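Local coordinates for protein butyryl-CoA dehydrogenase (Marinomonas mediterranea, PDB 6CXT) that belongs to the acyl-CoA dehydrogenase family of flavoproteins and binds flavin-adenine dinucleotide within a fold of helical and beta domains, at residues B[91-96]-B[121-126]; B[188-193]-B[215-220]; B[309-314]-B[374-379]; B[326-331]-B[355-360]. One frame throughout, in Å; residues are numbered along the deposited sequence. Where two conformers were deposited one is given.

Contact 1: residues B[91-96]-B[121-126]. With FAD (flavin-adenine dinucleotide), chain D.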
# COMPACT_ATOMS: atom_id res chain seq x y z
N THR B 91 9.35 -33.39 1.32
CA THR B 91 10.49 -33.46 0.39
C THR B 91 11.61 -32.49 0.75
O THR B 91 12.78 -32.90 0.80
CB THR B 91 10.07 -33.22 -1.05
OG1 THR B 91 9.16 -34.25 -1.42
CG2 THR B 91 11.28 -33.25 -2.04
N PHE B 92 11.29 -31.21 1.00
CA PHE B 92 12.34 -30.21 1.07
C PHE B 92 12.87 -30.01 2.45
O PHE B 92 14.05 -29.70 2.63
CB PHE B 92 11.90 -28.90 0.35
CG PHE B 92 11.68 -29.15 -1.11
CD1 PHE B 92 12.79 -29.31 -1.97
CD2 PHE B 92 10.43 -29.31 -1.63
CE1 PHE B 92 12.64 -29.61 -3.30
CE2 PHE B 92 10.26 -29.62 -2.97
CZ PHE B 92 11.36 -29.76 -3.82
N ALA B 93 12.00 -30.14 3.46
CA ALA B 93 12.49 -30.00 4.81
C ALA B 93 13.02 -31.33 5.42
O ALA B 93 13.66 -31.30 6.48
CB ALA B 93 11.46 -29.34 5.75
N CYS B 94 12.71 -32.45 4.79
CA CYS B 94 13.03 -33.76 5.39
C CYS B 94 13.91 -34.60 4.47
O CYS B 94 15.06 -34.94 4.89
CB CYS B 94 11.76 -34.52 5.80
SG CYS B 94 10.70 -33.58 6.93
N SER B 95 13.42 -34.95 3.28
CA SER B 95 14.23 -35.72 2.33
C SER B 95 15.54 -35.03 1.95
O SER B 95 16.58 -35.69 1.85
CB SER B 95 13.48 -36.12 1.06
OG SER B 95 12.27 -36.79 1.40
N MET B 96 15.53 -33.71 1.75
CA MET B 96 16.78 -33.05 1.37
C MET B 96 17.88 -33.01 2.47
O MET B 96 19.04 -33.33 2.17
CB MET B 96 16.50 -31.65 0.74
CG MET B 96 15.73 -31.75 -0.57
SD MET B 96 16.41 -32.84 -1.86
CE MET B 96 17.92 -31.95 -2.22
N ALA B 121 7.59 -37.97 5.94
CA ALA B 121 8.43 -37.32 6.93
C ALA B 121 7.83 -35.96 7.29
O ALA B 121 7.08 -35.36 6.48
CB ALA B 121 9.86 -37.16 6.45
N ALA B 122 8.10 -35.55 8.52
CA ALA B 122 7.63 -34.30 9.05
C ALA B 122 8.86 -33.62 9.61
O ALA B 122 9.74 -34.26 10.19
CB ALA B 122 6.62 -34.57 10.18
N ASN B 123 8.88 -32.30 9.54
CA ASN B 123 9.93 -31.45 10.05
C ASN B 123 9.51 -30.89 11.42
O ASN B 123 8.45 -30.32 11.52
CB ASN B 123 10.15 -30.33 9.03
CG ASN B 123 11.23 -29.38 9.42
OD1 ASN B 123 11.09 -28.18 9.25
ND2 ASN B 123 12.31 -29.90 9.89
N ALA B 124 10.34 -30.98 12.45
CA ALA B 124 9.92 -30.56 13.76
C ALA B 124 10.95 -29.71 14.49
O ALA B 124 11.91 -30.25 15.08
CB ALA B 124 9.50 -31.77 14.62
N ILE B 125 10.76 -28.39 14.46
CA ILE B 125 11.69 -27.50 15.18
C ILE B 125 10.95 -26.57 16.13
O ILE B 125 11.39 -26.41 17.27
CB ILE B 125 12.68 -26.76 14.20
CG1 ILE B 125 13.70 -25.95 15.00
CG2 ILE B 125 11.92 -25.80 13.24
CD1 ILE B 125 14.90 -25.45 14.26
N SER B 126 9.79 -25.99 15.71
CA SER B 126 9.09 -24.96 16.50
C SER B 126 8.63 -25.53 17.85
O SER B 126 8.26 -26.71 17.91
CB SER B 126 7.86 -24.39 15.72
OG SER B 126 8.35 -23.92 14.45
PA FAD D . 6.34 -15.75 16.78
O1A FAD D . 7.76 -16.15 16.43
O2A FAD D . 5.78 -15.72 18.20
O5B FAD D . 6.04 -14.33 16.04
C5B FAD D . 4.86 -13.55 16.33
C4B FAD D . 5.08 -12.21 15.58
O4B FAD D . 6.30 -11.59 16.05
C3B FAD D . 5.23 -12.44 14.08
O3B FAD D . 4.65 -11.28 13.49
C2B FAD D . 6.76 -12.37 13.88
O2B FAD D . 7.16 -12.04 12.53
C1B FAD D . 7.17 -11.32 14.96
N9A FAD D . 8.61 -11.50 15.27
C8A FAD D . 9.18 -12.52 15.96
N7A FAD D . 10.56 -12.38 15.94
C5A FAD D . 10.86 -11.27 15.21
C6A FAD D . 12.07 -10.53 14.79
N6A FAD D . 13.34 -10.96 15.12
N1A FAD D . 11.89 -9.41 14.03
C2A FAD D . 10.65 -8.94 13.65
N3A FAD D . 9.52 -9.57 14.02
C4A FAD D . 9.55 -10.70 14.77
N1 FAD D . 7.09 -25.43 12.34
C2 FAD D . 7.81 -26.60 12.25
O2 FAD D . 8.78 -26.72 13.05
N3 FAD D . 7.51 -27.61 11.38
C4 FAD D . 6.44 -27.53 10.57
O4 FAD D . 6.18 -28.45 9.80
C4X FAD D . 5.59 -26.29 10.62
N5 FAD D . 4.48 -26.12 9.87
C5X FAD D . 3.68 -25.03 9.97
C6 FAD D . 2.52 -24.97 9.14
C7 FAD D . 1.67 -23.85 9.24
C7M FAD D . 0.42 -23.81 8.38
C8 FAD D . 1.97 -22.75 10.17
C8M FAD D . 1.08 -21.56 10.27
C9 FAD D . 3.13 -22.79 10.97
C9A FAD D . 3.99 -23.91 10.88
N10 FAD D . 5.17 -24.03 11.69
C10 FAD D . 5.98 -25.21 11.57
C1' FAD D . 5.54 -23.00 12.65
C2' FAD D . 6.10 -21.77 11.89
O2' FAD D . 7.39 -21.99 11.31
C3' FAD D . 6.04 -20.57 12.81
O3' FAD D . 4.64 -20.30 13.04
C4' FAD D . 6.84 -19.31 12.42
O4' FAD D . 8.27 -19.58 12.49
C5' FAD D . 6.52 -18.14 13.36
O5' FAD D . 6.68 -18.60 14.71
P FAD D . 5.53 -18.31 15.75
O1P FAD D . 5.95 -18.84 17.13
O2P FAD D . 4.18 -18.80 15.28
O3P FAD D . 5.40 -16.72 15.90
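Cys94 and Ala121 meet through their beta carbons where helix 81-101 lies across strand 121-124, the two short axes crossing at 99°. Cys94 CB stands 3.3 Å from Ala121 CB, closer than two carbons normally pack, a tight fit at the point where helix and strand are close. The sulfur of Cys94 lies anti to its own carbonyl carbon and beside the backbone N (chi1 -56°), which lays it over the strand backbone: SG is 3.3 Å from Ala122 C and nearly as close to Asn123 N. One step along, Ala93 CB packs against Asn123, 3.7 Å from its CB and equally near CG and OD1. Asn123 holds CG anti to the backbone N, and its amide oxygen accepts a hydrogen bond from the ligand FK4.

Beyond the helix, the end of the strand and the loop that follows it hold the flavin through backbone groups. FAD N3 donates to Asn123 O at 2.9 Å, while FAD O2 accepts from Ile125 N at 2.9 Å and from Ser126 N at 2.9 Å, the latter nearly straight (174°). Ser126 OG lies 2.9 Å from FAD N1. Helix 231-245 and strand 165-171 close over the surrounding side chains. No hydrogen bond joins 91-96 to 121-126, although just before it His90 of the same helix is bonded through ND1 to Ala121 N. Small apolar groups and a thiol make a close, buried seat, and polar bonds of 121-126 go to the cofactor, to FK4 and to neighbouring strands. Two backbone donors on O2 would be expected to draw electron density toward that end of the flavin.

Contact 2: residues B[188-193]-B[215-220]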
# COMPACT_ATOMS: atom_id res chain seq x y z
N ARG B 188 8.75 -42.85 13.84
CA ARG B 188 7.47 -42.78 14.50
C ARG B 188 7.27 -43.88 15.56
O ARG B 188 6.72 -43.61 16.54
CB ARG B 188 6.34 -42.83 13.47
CG ARG B 188 4.93 -42.67 13.99
CD ARG B 188 4.69 -41.45 14.82
NE ARG B 188 3.30 -41.23 15.14
CZ ARG B 188 2.39 -40.76 14.31
NH1 ARG B 188 2.71 -40.47 13.09
NH2 ARG B 188 1.16 -40.61 14.73
N ASN B 189 7.74 -45.09 15.31
CA ASN B 189 7.60 -46.19 16.26
C ASN B 189 8.48 -46.12 17.53
O ASN B 189 8.44 -46.98 18.34
CB ASN B 189 7.70 -47.54 15.54
CG ASN B 189 6.58 -47.75 14.53
OD1 ASN B 189 5.69 -46.97 14.46
ND2 ASN B 189 6.67 -48.78 13.73
N THR B 190 9.27 -45.08 17.66
CA THR B 190 10.11 -44.87 18.86
C THR B 190 9.18 -44.69 20.08
O THR B 190 8.38 -43.72 20.14
CB THR B 190 11.05 -43.64 18.71
OG1 THR B 190 11.80 -43.75 17.50
CG2 THR B 190 11.96 -43.47 19.93
N PRO B 191 9.27 -45.61 21.10
CA PRO B 191 8.51 -45.38 22.29
C PRO B 191 8.75 -44.03 22.89
O PRO B 191 9.89 -43.56 23.02
CB PRO B 191 8.98 -46.50 23.25
CG PRO B 191 9.29 -47.62 22.31
CD PRO B 191 10.03 -46.88 21.20
N GLY B 192 7.66 -43.40 23.30
CA GLY B 192 7.75 -42.10 23.96
C GLY B 192 7.20 -40.93 23.07
O GLY B 192 7.00 -39.82 23.58
N ILE B 193 6.96 -41.19 21.79
CA ILE B 193 6.24 -40.21 20.89
C ILE B 193 4.72 -40.23 21.14
O ILE B 193 4.08 -41.29 21.15
CB ILE B 193 6.53 -40.47 19.41
CG1 ILE B 193 8.01 -40.31 19.14
CG2 ILE B 193 5.66 -39.54 18.51
CD1 ILE B 193 8.38 -40.79 17.75
N ASP B 215 8.90 -37.99 24.75
CA ASP B 215 9.06 -38.28 26.18
C ASP B 215 10.15 -39.35 26.29
O ASP B 215 9.87 -40.56 26.09
CB ASP B 215 7.73 -38.78 26.76
CG ASP B 215 7.83 -39.25 28.21
OD1 ASP B 215 8.79 -38.95 28.91
OD2 ASP B 215 6.88 -39.92 28.67
N ASN B 216 11.38 -38.91 26.56
CA ASN B 216 12.54 -39.83 26.70
C ASN B 216 12.59 -40.84 25.59
O ASN B 216 12.49 -42.05 25.80
CB ASN B 216 12.53 -40.51 28.09
CG ASN B 216 12.91 -39.51 29.21
OD1 ASN B 216 13.91 -38.79 29.12
ND2 ASN B 216 12.09 -39.46 30.25
N CYS B 217 12.71 -40.34 24.37
CA CYS B 217 12.76 -41.17 23.20
C CYS B 217 14.21 -41.52 23.03
O CYS B 217 15.05 -40.61 22.92
CB CYS B 217 12.27 -40.40 21.95
SG CYS B 217 10.49 -40.17 22.04
N THR B 218 14.49 -42.83 22.95
CA THR B 218 15.83 -43.33 22.68
C THR B 218 16.05 -43.67 21.27
O THR B 218 15.35 -44.52 20.69
CB THR B 218 16.12 -44.53 23.64
OG1 THR B 218 16.05 -44.00 24.95
CG2 THR B 218 17.50 -45.12 23.37
N ILE B 219 17.05 -43.05 20.67
CA ILE B 219 17.36 -43.45 19.30
C ILE B 219 18.87 -43.71 19.12
O ILE B 219 19.70 -43.06 19.77
CB ILE B 219 16.92 -42.36 18.26
CG1 ILE B 219 17.60 -41.04 18.60
CG2 ILE B 219 15.39 -42.13 18.26
CD1 ILE B 219 17.43 -40.01 17.51
N HIS B 220 19.18 -44.59 18.18
CA HIS B 220 20.56 -44.91 17.89
C HIS B 220 21.22 -43.70 17.25
O HIS B 220 20.60 -42.97 16.48
CB HIS B 220 20.66 -46.10 16.97
CG HIS B 220 22.04 -46.64 16.88
ND1 HIS B 220 22.88 -46.39 15.81
CD2 HIS B 220 22.77 -47.38 17.75
CE1 HIS B 220 24.05 -46.96 16.02
NE2 HIS B 220 24.01 -47.57 17.19
O HOH W 1 12.36 -44.76 23.41
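Gly192 and Asp215 are joined by a backbone hydrogen bond between the loop 188-193 and strand 209-220: Asp215 N donates to Gly192 O at 2.9 Å. The tight part lies beside it. Gly192 CA is pressed against Asp215 O, 3.4 Å away in a CA-H...O contact, and Cys217 SG rests 3.5 Å from Gly192 C and 3.8 Å from Ile193 CG1. Gly192 is the third residue of a type II beta turn from Thr190 to Ile193, and its positive phi (110°) suits glycine. Thr190 sends CG2, anti to its backbone N, to 3.7 Å from Cys217 CB, while its hydroxyl bonds Pro187 O.

The other side is looser and wet. Pro191 O and Thr218 N are joined through a water, which donates to the carbonyl at 2.8 Å and accepts from the amide at 2.9 Å. Pro191 and Thr218 are exposed there. Asn216 and Cys217 form a G1 beta bulge opposite Leu150 of strand 147-158, and Ile219 packs on Phe184 of strand 181-187. The loop that links strand 181-187 of one sheet to strand 193-195, an outermost strand of the other, thus lies against strand 209-220.

Contact 3: residues B[309-314]-B[374-379]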
# COMPACT_ATOMS: atom_id res chain seq x y z
N ASP B 309 26.24 -22.32 -6.23
CA ASP B 309 27.23 -22.32 -5.12
C ASP B 309 27.84 -20.91 -4.87
O ASP B 309 29.05 -20.67 -4.98
CB ASP B 309 28.32 -23.39 -5.35
CG ASP B 309 28.59 -24.22 -4.12
OD1 ASP B 309 27.73 -24.26 -3.21
OD2 ASP B 309 29.68 -24.84 -4.07
N VAL B 310 26.94 -19.97 -4.60
CA VAL B 310 27.23 -18.64 -4.05
C VAL B 310 26.28 -18.58 -2.84
O VAL B 310 25.50 -19.52 -2.64
CB VAL B 310 26.96 -17.52 -5.09
CG1 VAL B 310 27.97 -17.61 -6.24
CG2 VAL B 310 25.52 -17.59 -5.63
N ASP B 311 26.34 -17.55 -2.01
CA ASP B 311 25.38 -17.50 -0.92
C ASP B 311 24.09 -17.07 -1.65
O ASP B 311 24.05 -15.96 -2.18
CB ASP B 311 25.77 -16.48 0.16
CG ASP B 311 24.75 -16.41 1.29
OD1 ASP B 311 23.70 -17.07 1.16
OD2 ASP B 311 25.01 -15.74 2.31
N ASN B 312 23.11 -17.97 -1.76
CA ASN B 312 21.82 -17.59 -2.40
C ASN B 312 20.71 -17.26 -1.42
O ASN B 312 19.56 -17.25 -1.81
CB ASN B 312 21.33 -18.71 -3.28
CG ASN B 312 21.24 -20.01 -2.52
OD1 ASN B 312 22.21 -20.79 -2.48
ND2 ASN B 312 20.12 -20.23 -1.88
N THR B 313 21.03 -17.00 -0.17
CA THR B 313 20.06 -16.82 0.87
C THR B 313 19.21 -15.57 0.63
O THR B 313 17.96 -15.60 0.84
CB THR B 313 20.74 -16.72 2.25
OG1 THR B 313 21.37 -17.97 2.52
CG2 THR B 313 19.72 -16.47 3.36
N LYS B 314 19.86 -14.46 0.22
CA LYS B 314 19.09 -13.21 -0.06
C LYS B 314 18.03 -13.45 -1.13
O LYS B 314 16.87 -13.10 -0.91
CB LYS B 314 20.04 -12.10 -0.52
CG LYS B 314 19.37 -10.70 -0.65
CD LYS B 314 20.43 -9.65 -1.01
CE LYS B 314 20.84 -9.85 -2.47
NZ LYS B 314 21.81 -8.80 -2.77
N CYS B 374 17.97 -8.10 5.13
CA CYS B 374 18.73 -7.00 5.70
C CYS B 374 20.15 -7.48 6.03
O CYS B 374 21.13 -6.81 5.67
CB CYS B 374 18.12 -6.53 7.03
SG CYS B 374 16.58 -5.61 6.73
N ASN B 375 20.24 -8.68 6.62
CA ASN B 375 21.55 -9.24 6.93
C ASN B 375 22.40 -9.47 5.67
O ASN B 375 23.57 -9.02 5.62
CB ASN B 375 21.36 -10.53 7.75
CG ASN B 375 22.70 -11.23 8.02
OD1 ASN B 375 23.06 -12.14 7.28
ND2 ASN B 375 23.44 -10.76 9.03
N ARG B 376 21.82 -10.09 4.63
CA ARG B 376 22.53 -10.29 3.40
C ARG B 376 22.83 -9.01 2.63
O ARG B 376 23.75 -8.99 1.82
CB ARG B 376 21.83 -11.32 2.48
CG ARG B 376 21.75 -12.72 3.05
CD ARG B 376 23.15 -13.19 3.56
NE ARG B 376 23.17 -14.62 3.91
CZ ARG B 376 22.67 -15.20 5.01
NH1 ARG B 376 22.04 -14.52 5.97
NH2 ARG B 376 22.81 -16.54 5.15
N LEU B 377 22.10 -7.93 2.89
CA LEU B 377 22.45 -6.63 2.31
C LEU B 377 23.62 -6.01 3.07
O LEU B 377 24.19 -5.02 2.62
CB LEU B 377 21.24 -5.67 2.35
CG LEU B 377 20.06 -6.04 1.43
CD1 LEU B 377 18.90 -5.02 1.65
CD2 LEU B 377 20.45 -5.95 -0.05
N GLY B 378 23.95 -6.57 4.23
CA GLY B 378 25.08 -6.06 5.01
C GLY B 378 24.67 -5.05 6.06
O GLY B 378 25.55 -4.38 6.63
N LEU B 379 23.36 -4.92 6.34
CA LEU B 379 22.89 -4.04 7.39
C LEU B 379 23.26 -4.54 8.76
O LEU B 379 23.00 -5.71 9.08
CB LEU B 379 21.33 -3.79 7.33
CG LEU B 379 20.92 -2.92 6.09
CD1 LEU B 379 19.42 -3.12 5.77
CD2 LEU B 379 21.24 -1.43 6.26
O HOH W 2 23.80 -7.96 -0.78
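Arg376 meets Lys314, Asp311 and Thr313 in turn as it leaves helix 366-377 and passes the start of helix 313-338. Its CB sits 3.6 Å from Lys314 CB, the two side chains sliding past each other in opposite directions. CG lies 3.8 Å from Lys314 N, and the chain then bends (chi2 -50°), carrying CD to within 3.4 Å of Asp311 OD2. NE donates to that same oxygen at 2.7 Å in a salt bridge, met on the syn side of the carboxylate and close to the guanidinium plane, although the two planes stand 62° apart. CZ lies under Thr313 CG2, which stands over the centre of one guanidinium face. NH1 is 4.0 Å from Thr313 CG2, and NH2 lies 3.3 Å from Thr313 OG1.

The carboxylate is itself held. Asp311 OD1 accepts from Thr313 OG1 and, at 3.0 Å, from Thr313 N, the latter an Asx turn just ahead of the helix. Lys314 CD touches Leu377 CD2, while a water accepts from Lys314 NZ and donates to Arg376 O. Val39 of the alpha/beta hydrolase fold protein packs on Arg376, and Ile262 of the third subunit on Leu377. With one carboxylate oxygen tied to the helix start and the other to the arginine, the aspartate would be expected to stay ionised; a salt bridge, with aliphatic contacts and a water beside it, joins the start of one helix to the end of another.

Contact 4: residues B[326-331]-B[355-360]. With EDO (1,2-ethanediol), chain E.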
# COMPACT_ATOMS: atom_id res chain seq x y z
N ALA B 326 2.48 -11.83 -2.43
CA ALA B 326 1.64 -11.74 -3.64
C ALA B 326 0.44 -12.68 -3.53
O ALA B 326 -0.65 -12.35 -3.98
CB ALA B 326 2.47 -12.02 -4.90
N PHE B 327 0.63 -13.84 -2.89
CA PHE B 327 -0.39 -14.84 -2.79
C PHE B 327 -1.51 -14.35 -1.87
O PHE B 327 -2.68 -14.54 -2.17
CB PHE B 327 0.22 -16.22 -2.37
CG PHE B 327 -0.74 -17.38 -2.38
CD1 PHE B 327 -1.84 -17.45 -3.27
CD2 PHE B 327 -0.47 -18.50 -1.55
CE1 PHE B 327 -2.69 -18.58 -3.30
CE2 PHE B 327 -1.32 -19.60 -1.57
CZ PHE B 327 -2.43 -19.64 -2.44
N VAL B 328 -1.17 -13.66 -0.79
CA VAL B 328 -2.21 -13.06 0.07
C VAL B 328 -3.01 -12.00 -0.76
O VAL B 328 -4.25 -11.97 -0.73
CB VAL B 328 -1.54 -12.37 1.32
CG1 VAL B 328 -2.53 -11.46 2.06
CG2 VAL B 328 -1.04 -13.46 2.31
N GLN B 329 -2.31 -11.17 -1.51
CA GLN B 329 -3.00 -10.14 -2.28
C GLN B 329 -3.88 -10.79 -3.36
O GLN B 329 -4.99 -10.32 -3.61
CB GLN B 329 -1.99 -9.18 -2.90
CG GLN B 329 -1.15 -8.41 -1.88
CD GLN B 329 -0.05 -7.62 -2.53
OE1 GLN B 329 1.02 -8.16 -2.85
NE2 GLN B 329 -0.28 -6.33 -2.72
N SER B 330 -3.36 -11.84 -3.98
CA SER B 330 -4.10 -12.59 -5.01
C SER B 330 -5.42 -13.17 -4.42
O SER B 330 -6.51 -13.05 -5.02
CB SER B 330 -3.22 -13.73 -5.55
OG SER B 330 -3.95 -14.43 -6.59
N GLY B 331 -5.32 -13.79 -3.22
CA GLY B 331 -6.50 -14.34 -2.55
C GLY B 331 -7.54 -13.23 -2.27
O GLY B 331 -8.74 -13.45 -2.46
N ASP B 355 -5.26 -20.16 2.45
CA ASP B 355 -3.98 -20.84 2.29
C ASP B 355 -2.85 -19.87 2.29
O ASP B 355 -1.80 -20.14 2.88
CB ASP B 355 -3.96 -21.68 0.99
CG ASP B 355 -4.98 -22.82 1.04
OD1 ASP B 355 -5.57 -23.12 2.13
OD2 ASP B 355 -5.22 -23.44 -0.02
N ALA B 356 -3.06 -18.71 1.63
CA ALA B 356 -2.02 -17.70 1.50
C ALA B 356 -1.58 -17.16 2.86
O ALA B 356 -0.38 -16.88 3.08
CB ALA B 356 -2.46 -16.53 0.60
N LEU B 357 -2.54 -17.02 3.77
CA LEU B 357 -2.22 -16.46 5.07
C LEU B 357 -1.28 -17.41 5.88
O LEU B 357 -0.54 -16.93 6.74
CB LEU B 357 -3.47 -16.12 5.87
CG LEU B 357 -4.08 -14.78 5.36
CD1 LEU B 357 -5.54 -14.61 5.80
CD2 LEU B 357 -3.21 -13.58 5.81
N GLY B 358 -1.35 -18.70 5.58
CA GLY B 358 -0.35 -19.68 6.10
C GLY B 358 1.04 -19.37 5.54
O GLY B 358 2.03 -19.36 6.29
N SER B 359 1.11 -19.08 4.23
CA SER B 359 2.39 -18.98 3.51
C SER B 359 3.26 -17.79 4.00
O SER B 359 4.49 -17.85 3.79
CB SER B 359 2.19 -18.91 2.00
OG SER B 359 1.80 -17.57 1.64
N VAL B 360 2.66 -16.74 4.58
CA VAL B 360 3.44 -15.62 5.20
C VAL B 360 3.90 -15.92 6.67
O VAL B 360 4.54 -15.07 7.30
CB VAL B 360 2.70 -14.26 5.19
CG1 VAL B 360 2.38 -13.91 3.71
CG2 VAL B 360 1.39 -14.33 5.98
C1 EDO E . -6.93 -27.72 1.44
O1 EDO E . -5.80 -28.59 1.64
C2 EDO E . -6.88 -26.89 0.13
O2 EDO E . -5.67 -26.10 0.23
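Phe327 turns CG anti to its backbone N (chi1 -174°), and the second torsion sets the ring with one face to Ala356. Val328, with CG1 anti to the backbone N, leaves CG2 anti to the carbonyl carbon, and this methyl reaches the other helix. Ala356 CB stands over the Phe327 ring 3.7 Å from the centroid and 22° off the normal, a CH-pi contact displaced toward the rim, and it also approaches Phe327 O to 3.4 Å and Val328 CG2 to 3.8 Å. Ring atom CD2 of Phe327 is 3.5 Å from Ala356 CA as well, so the aromatic lies close against the backbone of its neighbour.

Helices 313-338 and 351-359 run nearly antiparallel here, at 162°, with their short axes 8.2 Å apart, in the helical C-terminal domain of the acyl-CoA dehydrogenase fold. The small side chain of Ala356, whose CA is nearest that of Val328, accompanies this close approach. Past it, Val328 CG2 meets Val360 CG1 at 3.7 Å, the two side chains crossing at about a right angle, and Leu357 CD2 more distantly.

Ser359 OG lies at the ring edge of Phe327, near its plane. It donates to Ala356 O at 2.7 Å, in the carbonyl plane and on a lone pair, which satisfies the buried hydroxyl within its own helix. Phe250 of helix 248-267 also meets the Phe327 ring, and Ile335 of the second subunit packs on Leu357. Midway along helix 351-359, Asp355 OD2 accepts from a 1,2-ethanediol, probably from the crystallisation liquor, while OD1 accepts from Leu204 N.

In the fold
Contacts 1 and 4 are buried and rely on close apolar fits with no hydrogen bond between their segments, whereas contact 3 lies at the surface and uses charge, and the partly buried contact 2 mixes a backbone bond with a water bridge. Contacts 3 and 4 share helix 313-338, contact 4 being nested within the loop closed by contact 3, yet their centres are 24 Å apart and their chemistry differs accordingly. Contacts 1 and 2 follow one another along the chain; contact 1 joins a helix to a strand that also grips the flavin, while contact 2 lies farther out. Contacts 2 and 4 sit on opposite sides of the chain's centre.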